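Local structure of dTDP-4-amino-4,6-dideoxyglucose formyltransferase (Mycobacterium tuberculosis CAS/NITR204, 5VYQ) at residues 151-155 and 156-160; 161-164 and 165-168; 195-198 and 199-203; 211-214 and 215-219. The protein probably transfers a formyl group from a tetrahydrofolate cofactor to the sugar amine of dTDP-4-amino-4,6-dideoxyglucose, working as a two-chain assembly. All coordinates share one frame; numbering follows the deposited sequence. Where two conformers were deposited one is given.

All four contacts are local, each within one or two turns of a helix. Contacts 1, 2 and 4 are partly buried; contact 3 lies at the surface. Contacts 1 and 2 follow one another on helix 155-179 and touch through a salt bridge; contact 1 opens the helix beside the dTDP-sugar, contact 2 lies between strand 141-147 and helix 31-43. Contact 3, on helix 196-203, is rich in charged side chains and set against the folate. Contact 4, which touches contact 3, starts helix 213-222, where aromatic and leucine side chains and a shared strand meet the second subunit. Serine and threonine caps recur in contacts 1 and 4, and one ethanediol, probably from the crystallisation liquor, is bonded to both.

Contact 1. Residues 151-155 and 156-160; sequences SWDSS and GSVYA. With 0FX (dTDP-4-amino-4,6-dideoxyglucose), chain D; EDO (1,2-ethanediol), chain E.
A capping box opens helix 155-179, with Ser154 as N-cap and Ser157 as its partner. Ser157 OG lies 2.9 Å from Ser154 N, accepting from it at 156°, while in return Ser154 OG accepts a weak bond from Ser157 N over 3.3 Å. Both hydroxyls stand between their own backbone N and carbonyl carbon, which sets Ser154 OG forward toward the N-H of Ser157 and Ser157 OG back toward that of Ser154. Ser157 OG is gripped a second time: it donates to Asp153 OD1 across 2.6 Å, meeting the carboxylate on its anti side and 20° out of its plane. The other oxygen, Asp153 OD2, forms a salt bridge with Arg161 and accepts from Glu150 N. Val158 CG2 lies 3.6 Å from Asp153 CB, the side chains crossing at about a right angle. The helical bonds begin with Val158 N to Ser154 O at 3.0 Å and Tyr159 N to Ser155 O.

Tyr159 belongs to the dTDP-sugar pocket. Its ring carries C4 of the nucleotide's deoxyribose over the centre of one face. At the far end Tyr159 OH donates to phosphate oxygen O4P over 2.6 Å. Ser155, also of the pocket, turns its OG to His225 and Gln115. Ahead of the cap, Ser151 and Trp152 reach the second subunit, where Arg239 makes a cation-pi contact with the indole. A helix start held by two serines and an aspartate thus places the tyrosine hydroxyl on the diphosphate, where its short bond probably helps to stabilise the negative charge.

Contact 2. Residues 161-164 and 165-168; sequences RLMD and IERE
The methyl CE of Met163 sits over one face of the Glu166 carboxylate, 3.7 Å from OE2, the two residues one turn apart on helix 155-179. The two side chains lie alongside each other and point the same way. Met163 gets there by bending at both chi2 (-59°) and chi3, whereas Glu166 runs out extended, its CG anti to the backbone N. Glu166 OE2 is also hydrogen-bonded to His83 NE2, so this one oxygen meets both the thioether methyl and the imidazole. The guanidinium groups of Arg161 and Arg167 lead away from this turn: Arg161 NH1 binds Ala148 O, and Arg167 pairs with Asp39 on helix 31-43.

Four successive i to i+4 bonds carry the backbone, from Ile165 N to Arg161 O at 2.9 Å through to Glu168 N to Asp164 O at 3.1 Å. Asp164 and Glu168 mark the exposed side, where a water donates a hydrogen bond to Asp164 O at 2.8 Å. On another side Met163 touches His32 and Pro103. On the side facing strand 141-147, Leu162 and Ile165 pack against Cys147, and Ile165 also meets Arg145. Ile165 CG1, anti to its own carbonyl carbon, doubles back to 3.4 Å from Arg161 O.

Contact 3. Residues 195-198 and 199-203; sequences LKKD and FEQLR. With FON (N-{[4-({[(6R)-2-amino-5-formyl-4-oxo-1,4,5,6,7,8-hexahydropteridin-6-yl]methyl}amino)phenyl]carbonyl}-L-glutamic acid), chain C.
Charge links Lys196, Glu200 and Arg203 into a salt-bridge network along one side of helix 196-203. Lys196 NZ stands 3.7 Å from Glu200 OE2, a long bridge, whereas Arg203 NH1 donates at 2.9 Å to the syn lone pair of Glu200 OE1, which lies nearly in the guanidinium plane. Glu200 bends at chi2 (-58°), bringing its carboxylate between the two cations. Lys197 and Gln201 run side by side, and Lys197 NZ donates to a water at 2.9 Å. At the helix start Asp198 OD2 takes the N-H of Leu195, the N-cap residue, at 2.8 Å and almost straight (175°), through its anti lone pair.

Folinic acid is met here too: Lys196 N donates to its amide oxygen O at 3.2 Å, Leu195 CD1 packs at 3.6 Å from its carboxylate oxygen O1, and the aliphatic part of Lys196 lies by its glutamate tail. Apolar packing fills the inner side, where Arg203 CG lies over one face of the Phe199 ring, offset toward the rim. Phe199 meets Phe113 edge-to-face, and Asp198, Phe199 and Leu202 lean on helix 114-121, while Arg203 pairs its backbone with strand 231-234 at Trp232.

Contact 4. Residues 211-214 and 215-219; sequences GTFG and HFLNR. With EDO (1,2-ethanediol), chain E.
The backbone passes from strand 210-212 straight into helix 213-222, with Phe216 N bonded to Thr212 O at 2.9 Å and the next two i to i+4 bonds following from Leu217 N and Asn218 N. Thr212 is the N-cap. Its OG1 accepts from His215 N at 3.0 Å, with an angle of 154° at the hydrogen, and it can do so because the hydroxyl stands between the backbone N and the carbonyl carbon (chi1 63°). The same oxygen lies 3.2 Å from His215 CB, the two side chains crossing at about a right angle. With CG anti to the backbone N (chi1 170°), the His215 ring stays by Thr212 O, and NE2 makes a weak bond to Glu209.

Phe213 and Leu217, four residues apart, meet through apolar atoms, CD1 to CD1 at 4.2 Å, the methyl lying obliquely to the ring. Leu217 CG also rests against the carbonyl oxygen of Phe213. This side belongs to the dimer interface of the C-terminal region: Phe213 stacks on Phe216 of the second subunit, Leu217 and Thr212 pack on Leu207 of that subunit, and Gly211 and Thr212 pair antiparallel with one of its strands, so the sheet continues between chains.

Farther round the helix, Arg219 NE donates to Leu202 O, and Asn218 folds over the first turn, its CG 3.3 Å from Gly214 O. Asn218 OD1 accepts from Arg221 NE and, at 2.9 Å, from O2 of an ethanediol, probably from the crystallisation liquor, whose other hydroxyl O1 reaches Ser151 O.

Contact 1. Residues 151-155 and 156-160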
loop_
_atom_site.group_PDB
_atom_site.type_symbol
_atom_site.label_atom_id
_atom_site.label_comp_id
_atom_site.label_asym_id
_atom_site.label_seq_id
_atom_site.Cartn_x
_atom_site.Cartn_y
_atom_site.Cartn_z
ATOM N N SER A 151 -14.193 -0.761 7.252
ATOM C CA SER A 151 -13.562 -1.688 6.311
ATOM C C SER A 151 -12.327 -1.118 5.668
ATOM O O SER A 151 -11.468 -1.896 5.220
ATOM C CB SER A 151 -14.555 -2.054 5.201
ATOM O OG SER A 151 -14.882 -0.913 4.407
ATOM N N TRP A 152 -12.217 0.204 5.619
ATOM C CA TRP A 152 -11.058 0.867 5.082
ATOM C C TRP A 152 -10.003 1.249 6.127
ATOM O O TRP A 152 -8.997 1.858 5.794
ATOM C CB TRP A 152 -11.449 2.109 4.281
ATOM C CG TRP A 152 -12.230 3.092 5.058
ATOM C CD1 TRP A 152 -11.750 4.158 5.770
ATOM C CD2 TRP A 152 -13.665 3.111 5.215
ATOM N NE1 TRP A 152 -12.814 4.840 6.356
ATOM C CE2 TRP A 152 -13.984 4.202 6.045
ATOM C CE3 TRP A 152 -14.695 2.296 4.742
ATOM C CZ2 TRP A 152 -15.302 4.515 6.398
ATOM C CZ3 TRP A 152 -16.007 2.618 5.071
ATOM C CH2 TRP A 152 -16.290 3.713 5.906
ATOM N N ASP A 153 -10.224 0.912 7.396
ATOM C CA ASP A 153 -9.292 1.329 8.456
ATOM C C ASP A 153 -8.018 0.456 8.437
ATOM O O ASP A 153 -8.025 -0.724 8.067
ATOM C CB ASP A 153 -9.909 1.214 9.832
ATOM C CG ASP A 153 -10.614 2.526 10.285
ATOM O OD1 ASP A 153 -10.087 3.626 10.040
ATOM O OD2 ASP A 153 -11.715 2.414 10.866
ATOM N N SER A 154 -6.919 1.080 8.842
ATOM C CA SER A 154 -5.673 0.406 9.167
ATOM C C SER A 154 -5.391 0.597 10.642
ATOM O O SER A 154 -6.103 1.365 11.320
ATOM C CB SER A 154 -4.577 1.059 8.317
ATOM O OG SER A 154 -4.567 2.446 8.546
ATOM N N SER A 155 -4.354 -0.067 11.122
ATOM C CA SER A 155 -3.885 0.230 12.478
ATOM C C SER A 155 -3.685 1.740 12.699
ATOM O O SER A 155 -4.122 2.336 13.701
ATOM C CB SER A 155 -2.633 -0.552 12.807
ATOM O OG SER A 155 -2.063 -0.060 14.012
ATOM N N GLY A 156 -3.065 2.417 11.740
ATOM C CA GLY A 156 -2.733 3.830 11.913
ATOM C C GLY A 156 -3.980 4.700 11.995
ATOM O O GLY A 156 -4.074 5.595 12.815
ATOM N N SER A 157 -4.974 4.447 11.153
ATOM C CA SER A 157 -6.159 5.272 11.151
ATOM C C SER A 157 -7.001 5.032 12.411
ATOM O O SER A 157 -7.557 5.979 12.969
ATOM C CB SER A 157 -6.980 5.129 9.889
ATOM O OG SER A 157 -7.520 3.833 9.695
ATOM N N VAL A 158 -7.092 3.788 12.862
ATOM C CA VAL A 158 -7.826 3.491 14.105
ATOM C C VAL A 158 -7.116 4.142 15.300
ATOM O O VAL A 158 -7.737 4.775 16.158
ATOM C CB VAL A 158 -8.012 2.005 14.347
ATOM C CG1 VAL A 158 -8.592 1.741 15.749
ATOM C CG2 VAL A 158 -8.855 1.396 13.229
ATOM N N TYR A 159 -5.801 4.016 15.343
ATOM C CA TYR A 159 -5.011 4.524 16.462
ATOM C C TYR A 159 -5.184 6.036 16.613
ATOM O O TYR A 159 -5.318 6.531 17.730
ATOM C CB TYR A 159 -3.539 4.197 16.230
ATOM C CG TYR A 159 -2.682 4.444 17.445
ATOM C CD1 TYR A 159 -2.741 3.647 18.561
ATOM C CD2 TYR A 159 -1.876 5.555 17.485
ATOM C CE1 TYR A 159 -1.950 3.914 19.679
ATOM C CE2 TYR A 159 -1.108 5.862 18.591
ATOM C CZ TYR A 159 -1.151 5.032 19.683
ATOM O OH TYR A 159 -0.373 5.289 20.770
ATOM N N ALA A 160 -5.236 6.772 15.516
ATOM C CA ALA A 160 -5.423 8.205 15.582
ATOM C C ALA A 160 -6.755 8.528 16.242
ATOM O O ALA A 160 -6.825 9.420 17.117
ATOM C CB ALA A 160 -5.318 8.829 14.205
HETATM O O4P 0FX D . 0.113 3.132 22.175
HETATM P P2 0FX D . 1.307 2.691 22.951
HETATM O O3P 0FX D . 1.964 3.737 23.824
HETATM O O1G 0FX D . 0.751 1.375 23.703
HETATM C C1G 0FX D . 1.596 0.315 24.112
HETATM C C2G 0FX D . 0.704 -0.925 24.263
HETATM O O2G 0FX D . 0.062 -1.117 22.995
HETATM C C3G 0FX D . -0.380 -0.649 25.319
HETATM O O3G 0FX D . -1.364 -1.712 25.366
HETATM C C4G 0FX D . 0.297 -0.326 26.646
HETATM N N4A 0FX D . -0.788 -0.006 27.604
HETATM C C5G 0FX D . 1.250 0.852 26.439
HETATM C C6G 0FX D . 2.142 0.958 27.674
HETATM O O5G 0FX D . 2.191 0.660 25.368
HETATM O OPP 0FX D . 2.423 2.030 21.997
HETATM P P 0FX D . 3.439 2.723 20.951
HETATM O O1P 0FX D . 4.700 1.956 21.048
HETATM O O2P 0FX D . 3.385 4.219 21.132
HETATM O O5 0FX D . 2.789 2.433 19.514
HETATM C C5 0FX D . 1.625 3.096 19.079
HETATM C C4 0FX D . 1.077 2.381 17.860
HETATM O O4 0FX D . 2.034 2.499 16.810
HETATM C C3 0FX D . 0.868 0.871 17.975
HETATM O O3 0FX D . -0.418 0.578 18.533
HETATM C C2 0FX D . 0.964 0.339 16.558
HETATM C C1 0FX D . 1.985 1.311 16.010
HETATM N N11 0FX D . 3.334 0.731 15.986
HETATM C C61 0FX D . 4.315 1.039 16.860
HETATM C C51 0FX D . 5.573 0.479 16.750
HETATM C C5A 0FX D . 6.627 0.818 17.774
HETATM C C21 0FX D . 3.688 -0.054 14.893
HETATM O O21 0FX D . 2.760 -0.320 14.003
HETATM N N31 0FX D . 4.888 -0.622 14.760
HETATM C C41 0FX D . 5.851 -0.311 15.657
HETATM O O41 0FX D . 7.062 -0.876 15.483
HETATM C C1 EDO E . -11.097 -5.257 4.347
HETATM O O1 EDO E . -12.072 -4.515 5.084
HETATM C C2 EDO E . -11.781 -6.562 3.962
HETATM O O2 EDO E . -12.112 -7.353 5.095
#

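Contact 2. Residues 161-164 and 165-168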
loop_
_atom_site.group_PDB
_atom_site.type_symbol
_atom_site.label_atom_id
_atom_site.label_comp_id
_atom_site.label_asym_id
_atom_site.label_seq_id
_atom_site.Cartn_x
_atom_site.Cartn_y
_atom_site.Cartn_z
ATOM N N ARG A 161 -7.801 7.767 15.923
ATOM C CA ARG A 161 -9.084 7.952 16.594
ATOM C C ARG A 161 -9.018 7.514 18.063
ATOM O O ARG A 161 -9.608 8.160 18.943
ATOM C CB ARG A 161 -10.227 7.247 15.849
ATOM C CG ARG A 161 -10.473 7.792 14.430
ATOM C CD ARG A 161 -11.840 7.527 13.807
ATOM N NE ARG A 161 -12.200 6.120 13.829
ATOM C CZ ARG A 161 -11.787 5.242 12.924
ATOM N NH1 ARG A 161 -12.132 3.986 13.060
ATOM N NH2 ARG A 161 -10.997 5.623 11.906
ATOM N N LEU A 162 -8.294 6.440 18.364
ATOM C CA LEU A 162 -8.067 6.060 19.758
ATOM C C LEU A 162 -7.435 7.153 20.604
ATOM O O LEU A 162 -7.846 7.366 21.754
ATOM C CB LEU A 162 -7.254 4.764 19.899
ATOM C CG LEU A 162 -7.906 3.533 19.310
ATOM C CD1 LEU A 162 -6.939 2.357 19.439
ATOM C CD2 LEU A 162 -9.171 3.159 20.012
ATOM N N MET A 163 -6.511 7.906 20.030
ATOM C CA MET A 163 -5.880 8.983 20.795
ATOM C C MET A 163 -6.910 10.106 21.023
ATOM O O MET A 163 -6.878 10.745 22.087
ATOM C CB MET A 163 -4.655 9.504 20.081
ATOM C CG MET A 163 -3.522 8.494 19.911
ATOM S SD MET A 163 -2.893 7.824 21.440
ATOM C CE MET A 163 -3.996 6.461 21.721
ATOM N N ASP A 164 -7.799 10.388 20.078
ATOM C CA ASP A 164 -8.855 11.392 20.293
ATOM C C ASP A 164 -9.805 10.904 21.386
ATOM O O ASP A 164 -10.196 11.678 22.245
ATOM C CB ASP A 164 -9.674 11.657 19.029
ATOM C CG ASP A 164 -8.890 12.392 17.946
ATOM O OD1 ASP A 164 -7.943 13.103 18.259
ATOM O OD2 ASP A 164 -9.232 12.243 16.762
ATOM N N ILE A 165 -10.167 9.633 21.367
ATOM C CA ILE A 165 -11.038 9.046 22.385
ATOM C C ILE A 165 -10.393 9.081 23.750
ATOM O O ILE A 165 -11.050 9.340 24.765
ATOM C CB ILE A 165 -11.515 7.630 22.008
ATOM C CG1 ILE A 165 -12.397 7.734 20.763
ATOM C CG2 ILE A 165 -12.145 6.956 23.195
ATOM C CD1 ILE A 165 -12.735 6.391 20.134
ATOM N N GLU A 166 -9.090 8.854 23.818
ATOM C CA GLU A 166 -8.423 8.841 25.084
ATOM C C GLU A 166 -8.499 10.222 25.702
ATOM O O GLU A 166 -8.773 10.336 26.901
ATOM C CB GLU A 166 -6.959 8.441 24.872
ATOM C CG GLU A 166 -6.180 8.282 26.105
ATOM C CD GLU A 166 -4.835 7.565 25.832
ATOM O OE1 GLU A 166 -3.908 8.295 26.048
ATOM O OE2 GLU A 166 -4.709 6.415 25.385
ATOM N N ARG A 167 -8.270 11.247 24.882
ATOM C CA ARG A 167 -8.309 12.615 25.383
ATOM C C ARG A 167 -9.716 12.958 25.883
ATOM O O ARG A 167 -9.867 13.508 26.988
ATOM C CB ARG A 167 -7.860 13.582 24.297
ATOM C CG ARG A 167 -8.183 15.054 24.601
ATOM C CD ARG A 167 -7.600 15.988 23.567
ATOM N NE ARG A 167 -6.138 15.999 23.676
ATOM C CZ ARG A 167 -5.453 16.754 24.547
ATOM N NH1 ARG A 167 -4.106 16.654 24.577
ATOM N NH2 ARG A 167 -6.104 17.593 25.392
ATOM N N GLU A 168 -10.738 12.543 25.123
ATOM C CA GLU A 168 -12.142 12.780 25.489
ATOM C C GLU A 168 -12.469 12.132 26.840
ATOM O O GLU A 168 -13.048 12.722 27.756
ATOM C CB GLU A 168 -13.076 12.301 24.346
ATOM C CG GLU A 168 -13.032 13.309 23.183
ATOM C CD GLU A 168 -13.566 12.956 21.796
ATOM O OE1 GLU A 168 -14.104 11.868 21.496
ATOM O OE2 GLU A 168 -13.438 13.857 20.937
HETATM O O HOH W 1 -10.337 14.417 21.667
#

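Contact 3. Residues 195-198 and 199-203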
loop_
_atom_site.group_PDB
_atom_site.type_symbol
_atom_site.label_atom_id
_atom_site.label_comp_id
_atom_site.label_asym_id
_atom_site.label_seq_id
_atom_site.Cartn_x
_atom_site.Cartn_y
_atom_site.Cartn_z
ATOM N N LEU A 195 1.134 -10.224 23.762
ATOM C CA LEU A 195 2.389 -9.621 24.150
ATOM C C LEU A 195 3.180 -9.220 22.891
ATOM O O LEU A 195 2.821 -9.592 21.758
ATOM C CB LEU A 195 3.217 -10.525 25.057
ATOM C CG LEU A 195 2.581 -10.994 26.374
ATOM C CD1 LEU A 195 3.531 -11.931 27.103
ATOM C CD2 LEU A 195 2.279 -9.795 27.264
ATOM N N LYS A 196 4.242 -8.455 23.132
ATOM C CA LYS A 196 5.100 -7.983 22.047
ATOM C C LYS A 196 5.440 -9.120 21.085
ATOM O O LYS A 196 5.385 -8.946 19.840
ATOM C CB LYS A 196 6.354 -7.294 22.611
ATOM C CG LYS A 196 7.209 -6.680 21.507
ATOM C CD LYS A 196 8.430 -5.952 22.072
ATOM C CE LYS A 196 9.278 -5.314 20.978
ATOM N NZ LYS A 196 9.640 -6.344 19.975
ATOM N N LYS A 197 5.773 -10.300 21.607
ATOM C CA LYS A 197 6.092 -11.408 20.712
ATOM C C LYS A 197 4.989 -11.868 19.767
ATOM O O LYS A 197 5.243 -12.386 18.664
ATOM C CB LYS A 197 6.567 -12.637 21.503
ATOM C CG LYS A 197 5.530 -13.227 22.457
ATOM C CD LYS A 197 5.624 -14.746 22.588
ATOM C CE LYS A 197 4.837 -15.443 21.479
ATOM N NZ LYS A 197 5.420 -16.737 21.020
ATOM N N ASP A 198 3.742 -11.791 20.221
ATOM C CA ASP A 198 2.607 -12.116 19.379
ATOM C C ASP A 198 2.501 -11.168 18.181
ATOM O O ASP A 198 2.141 -11.601 17.081
ATOM C CB ASP A 198 1.303 -12.110 20.187
ATOM C CG ASP A 198 1.319 -13.114 21.315
ATOM O OD1 ASP A 198 1.420 -14.328 21.001
ATOM O OD2 ASP A 198 1.238 -12.671 22.485
ATOM N N PHE A 199 2.834 -9.886 18.375
ATOM C CA PHE A 199 2.901 -8.930 17.275
ATOM C C PHE A 199 4.087 -9.242 16.367
ATOM O O PHE A 199 3.959 -9.296 15.137
ATOM C CB PHE A 199 3.030 -7.498 17.816
ATOM C CG PHE A 199 3.160 -6.480 16.748
ATOM C CD1 PHE A 199 2.055 -6.124 15.994
ATOM C CD2 PHE A 199 4.382 -5.916 16.469
ATOM C CE1 PHE A 199 2.170 -5.192 14.983
ATOM C CE2 PHE A 199 4.479 -4.983 15.465
ATOM C CZ PHE A 199 3.395 -4.631 14.720
ATOM N N GLU A 200 5.260 -9.485 16.953
ATOM C CA GLU A 200 6.433 -9.840 16.108
ATOM C C GLU A 200 6.145 -11.053 15.259
ATOM O O GLU A 200 6.424 -11.122 14.049
ATOM C CB GLU A 200 7.708 -10.047 16.973
ATOM C CG GLU A 200 8.124 -8.762 17.686
ATOM C CD GLU A 200 8.372 -7.642 16.694
ATOM O OE1 GLU A 200 9.181 -7.913 15.787
ATOM O OE2 GLU A 200 7.791 -6.542 16.811
ATOM N N GLN A 201 5.493 -12.042 15.816
ATOM C CA GLN A 201 5.160 -13.173 14.991
ATOM C C GLN A 201 4.158 -12.916 13.864
ATOM O O GLN A 201 4.328 -13.381 12.751
ATOM C CB GLN A 201 4.626 -14.272 15.872
ATOM C CG GLN A 201 4.366 -15.546 15.125
ATOM C CD GLN A 201 4.105 -16.713 16.036
ATOM O OE1 GLN A 201 4.821 -16.935 17.015
ATOM N NE2 GLN A 201 3.079 -17.484 15.709
ATOM N N LEU A 202 3.121 -12.138 14.143
ATOM C CA LEU A 202 2.137 -11.748 13.132
ATOM C C LEU A 202 2.710 -10.985 11.926
ATOM O O LEU A 202 2.184 -11.050 10.787
ATOM C CB LEU A 202 1.107 -10.886 13.857
ATOM C CG LEU A 202 -0.251 -10.604 13.236
ATOM C CD1 LEU A 202 -1.080 -11.853 12.952
ATOM C CD2 LEU A 202 -1.014 -9.740 14.239
ATOM N N ARG A 203 3.744 -10.199 12.188
ATOM C CA ARG A 203 4.454 -9.398 11.195
ATOM C C ARG A 203 4.846 -10.186 9.953
ATOM O O ARG A 203 4.857 -9.664 8.832
ATOM C CB ARG A 203 5.748 -8.803 11.777
ATOM C CG ARG A 203 5.566 -7.589 12.678
ATOM C CD ARG A 203 6.890 -7.126 13.231
ATOM N NE ARG A 203 7.630 -6.450 12.187
ATOM C CZ ARG A 203 8.886 -6.088 12.285
ATOM N NH1 ARG A 203 9.580 -6.331 13.408
ATOM N NH2 ARG A 203 9.419 -5.430 11.273
HETATM N N1 FON C . 1.894 -2.496 35.377
HETATM C C2 FON C . 1.028 -3.443 35.719
HETATM N NA2 FON C . 1.244 -4.124 36.880
HETATM N N3 FON C . -0.015 -3.717 34.918
HETATM C C4 FON C . -0.247 -3.068 33.751
HETATM O O4 FON C . -1.252 -3.328 33.047
HETATM C C4A FON C . 0.676 -1.988 33.362
HETATM N N5 FON C . 0.622 -1.241 32.173
HETATM C C6 FON C . 1.921 -0.717 31.720
HETATM C C7 FON C . 2.505 0.117 32.864
HETATM N N8 FON C . 2.643 -0.733 34.021
HETATM C C8A FON C . 1.779 -1.731 34.282
HETATM C C9 FON C . 2.885 -1.818 31.225
HETATM N N10 FON C . 2.332 -2.426 30.018
HETATM C C11 FON C . 4.156 -5.517 27.914
HETATM C C12 FON C . 2.900 -5.037 27.540
HETATM C C13 FON C . 2.312 -4.002 28.260
HETATM C C14 FON C . 2.967 -3.422 29.340
HETATM C C15 FON C . 4.219 -3.889 29.725
HETATM C C16 FON C . 4.804 -4.936 29.011
HETATM C C FON C . 4.784 -6.659 27.106
HETATM O O FON C . 4.321 -7.050 26.013
HETATM N N FON C . 5.889 -7.223 27.603
HETATM C CA FON C . 6.658 -8.256 26.910
HETATM C CB FON C . 8.135 -7.867 26.735
HETATM C CG FON C . 8.225 -6.564 25.933
HETATM C CD FON C . 9.558 -6.237 25.290
HETATM O OE1 FON C . 10.351 -7.167 25.036
HETATM O OE2 FON C . 9.802 -5.038 24.990
HETATM C CT FON C . 6.524 -9.548 27.660
HETATM O O1 FON C . 6.814 -10.581 27.010
HETATM O O2 FON C . 6.126 -9.536 28.851
HETATM C CP1 FON C . -0.459 -1.077 31.535
HETATM O O3 FON C . -0.497 -0.448 30.483
HETATM O O HOH W 2 5.015 -18.584 18.792
#

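Contact 4. Residues 211-214 and 215-219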
loop_
_atom_site.group_PDB
_atom_site.type_symbol
_atom_site.label_atom_id
_atom_site.label_comp_id
_atom_site.label_asym_id
_atom_site.label_seq_id
_atom_site.Cartn_x
_atom_site.Cartn_y
_atom_site.Cartn_z
ATOM N N GLY A 211 -6.172 -18.540 2.580
ATOM C CA GLY A 211 -7.248 -17.840 3.246
ATOM C C GLY A 211 -8.067 -17.057 2.240
ATOM O O GLY A 211 -7.799 -17.091 1.034
ATOM N N THR A 212 -9.038 -16.293 2.736
ATOM C CA THR A 212 -9.815 -15.449 1.871
ATOM C C THR A 212 -9.112 -14.138 1.626
ATOM O O THR A 212 -8.235 -13.728 2.384
ATOM C CB THR A 212 -11.219 -15.161 2.433
ATOM O OG1 THR A 212 -11.060 -14.435 3.658
ATOM C CG2 THR A 212 -12.001 -16.417 2.708
ATOM N N PHE A 213 -9.520 -13.506 0.539
ATOM C CA PHE A 213 -8.983 -12.218 0.220
ATOM C C PHE A 213 -9.296 -11.241 1.341
ATOM O O PHE A 213 -8.445 -10.444 1.710
ATOM C CB PHE A 213 -9.581 -11.733 -1.073
ATOM C CG PHE A 213 -8.612 -11.105 -1.971
ATOM C CD1 PHE A 213 -7.596 -10.285 -1.443
ATOM C CD2 PHE A 213 -8.758 -11.261 -3.357
ATOM C CE1 PHE A 213 -6.679 -9.636 -2.240
ATOM C CE2 PHE A 213 -7.841 -10.603 -4.171
ATOM C CZ PHE A 213 -6.818 -9.808 -3.619
ATOM N N GLY A 214 -10.497 -11.341 1.899
ATOM C CA GLY A 214 -10.883 -10.523 3.073
ATOM C C GLY A 214 -9.935 -10.686 4.243
ATOM O O GLY A 214 -9.462 -9.692 4.857
ATOM N N HIS A 215 -9.617 -11.938 4.539
ATOM C CA HIS A 215 -8.749 -12.275 5.650
ATOM C C HIS A 215 -7.380 -11.683 5.374
ATOM O O HIS A 215 -6.752 -11.133 6.266
ATOM C CB HIS A 215 -8.698 -13.805 5.747
ATOM C CG HIS A 215 -7.664 -14.317 6.682
ATOM N ND1 HIS A 215 -7.921 -14.498 8.020
ATOM C CD2 HIS A 215 -6.382 -14.705 6.474
ATOM C CE1 HIS A 215 -6.830 -14.958 8.609
ATOM N NE2 HIS A 215 -5.887 -15.099 7.692
ATOM N N PHE A 216 -6.886 -11.866 4.158
ATOM C CA PHE A 216 -5.596 -11.279 3.841
ATOM C C PHE A 216 -5.551 -9.748 3.959
ATOM O O PHE A 216 -4.575 -9.160 4.446
ATOM C CB PHE A 216 -5.160 -11.730 2.456
ATOM C CG PHE A 216 -3.807 -11.271 2.104
ATOM C CD1 PHE A 216 -2.705 -11.737 2.843
ATOM C CD2 PHE A 216 -3.615 -10.371 1.065
ATOM C CE1 PHE A 216 -1.409 -11.335 2.572
ATOM C CE2 PHE A 216 -2.320 -9.967 0.770
ATOM C CZ PHE A 216 -1.241 -10.441 1.535
ATOM N N LEU A 217 -6.583 -9.089 3.450
ATOM C CA LEU A 217 -6.638 -7.643 3.510
ATOM C C LEU A 217 -6.695 -7.207 4.978
ATOM O O LEU A 217 -6.088 -6.193 5.342
ATOM C CB LEU A 217 -7.852 -7.116 2.747
ATOM C CG LEU A 217 -7.744 -7.037 1.213
ATOM C CD1 LEU A 217 -9.130 -6.946 0.563
ATOM C CD2 LEU A 217 -6.857 -5.875 0.790
ATOM N N ASN A 218 -7.407 -7.955 5.830
ATOM C CA ASN A 218 -7.415 -7.642 7.267
ATOM C C ASN A 218 -6.025 -7.757 7.881
ATOM O O ASN A 218 -5.566 -6.840 8.583
ATOM C CB ASN A 218 -8.395 -8.516 8.025
ATOM C CG ASN A 218 -9.834 -8.125 7.778
ATOM O OD1 ASN A 218 -10.140 -7.069 7.223
ATOM N ND2 ASN A 218 -10.724 -9.007 8.168
ATOM N N ARG A 219 -5.283 -8.799 7.504
ATOM C CA ARG A 219 -3.892 -8.867 7.959
ATOM C C ARG A 219 -3.044 -7.686 7.550
ATOM O O ARG A 219 -2.289 -7.140 8.372
ATOM C CB ARG A 219 -3.274 -10.177 7.464
ATOM C CG ARG A 219 -1.836 -10.487 7.852
ATOM C CD ARG A 219 -1.674 -10.772 9.340
ATOM N NE ARG A 219 -0.445 -11.533 9.526
ATOM C CZ ARG A 219 -0.279 -12.813 9.217
ATOM N NH1 ARG A 219 0.936 -13.347 9.339
ATOM N NH2 ARG A 219 -1.309 -13.565 8.830
HETATM C C1 EDO E . -11.097 -5.257 4.347
HETATM O O1 EDO E . -12.072 -4.515 5.084
HETATM C C2 EDO E . -11.781 -6.562 3.962
HETATM O O2 EDO E . -12.112 -7.353 5.095
#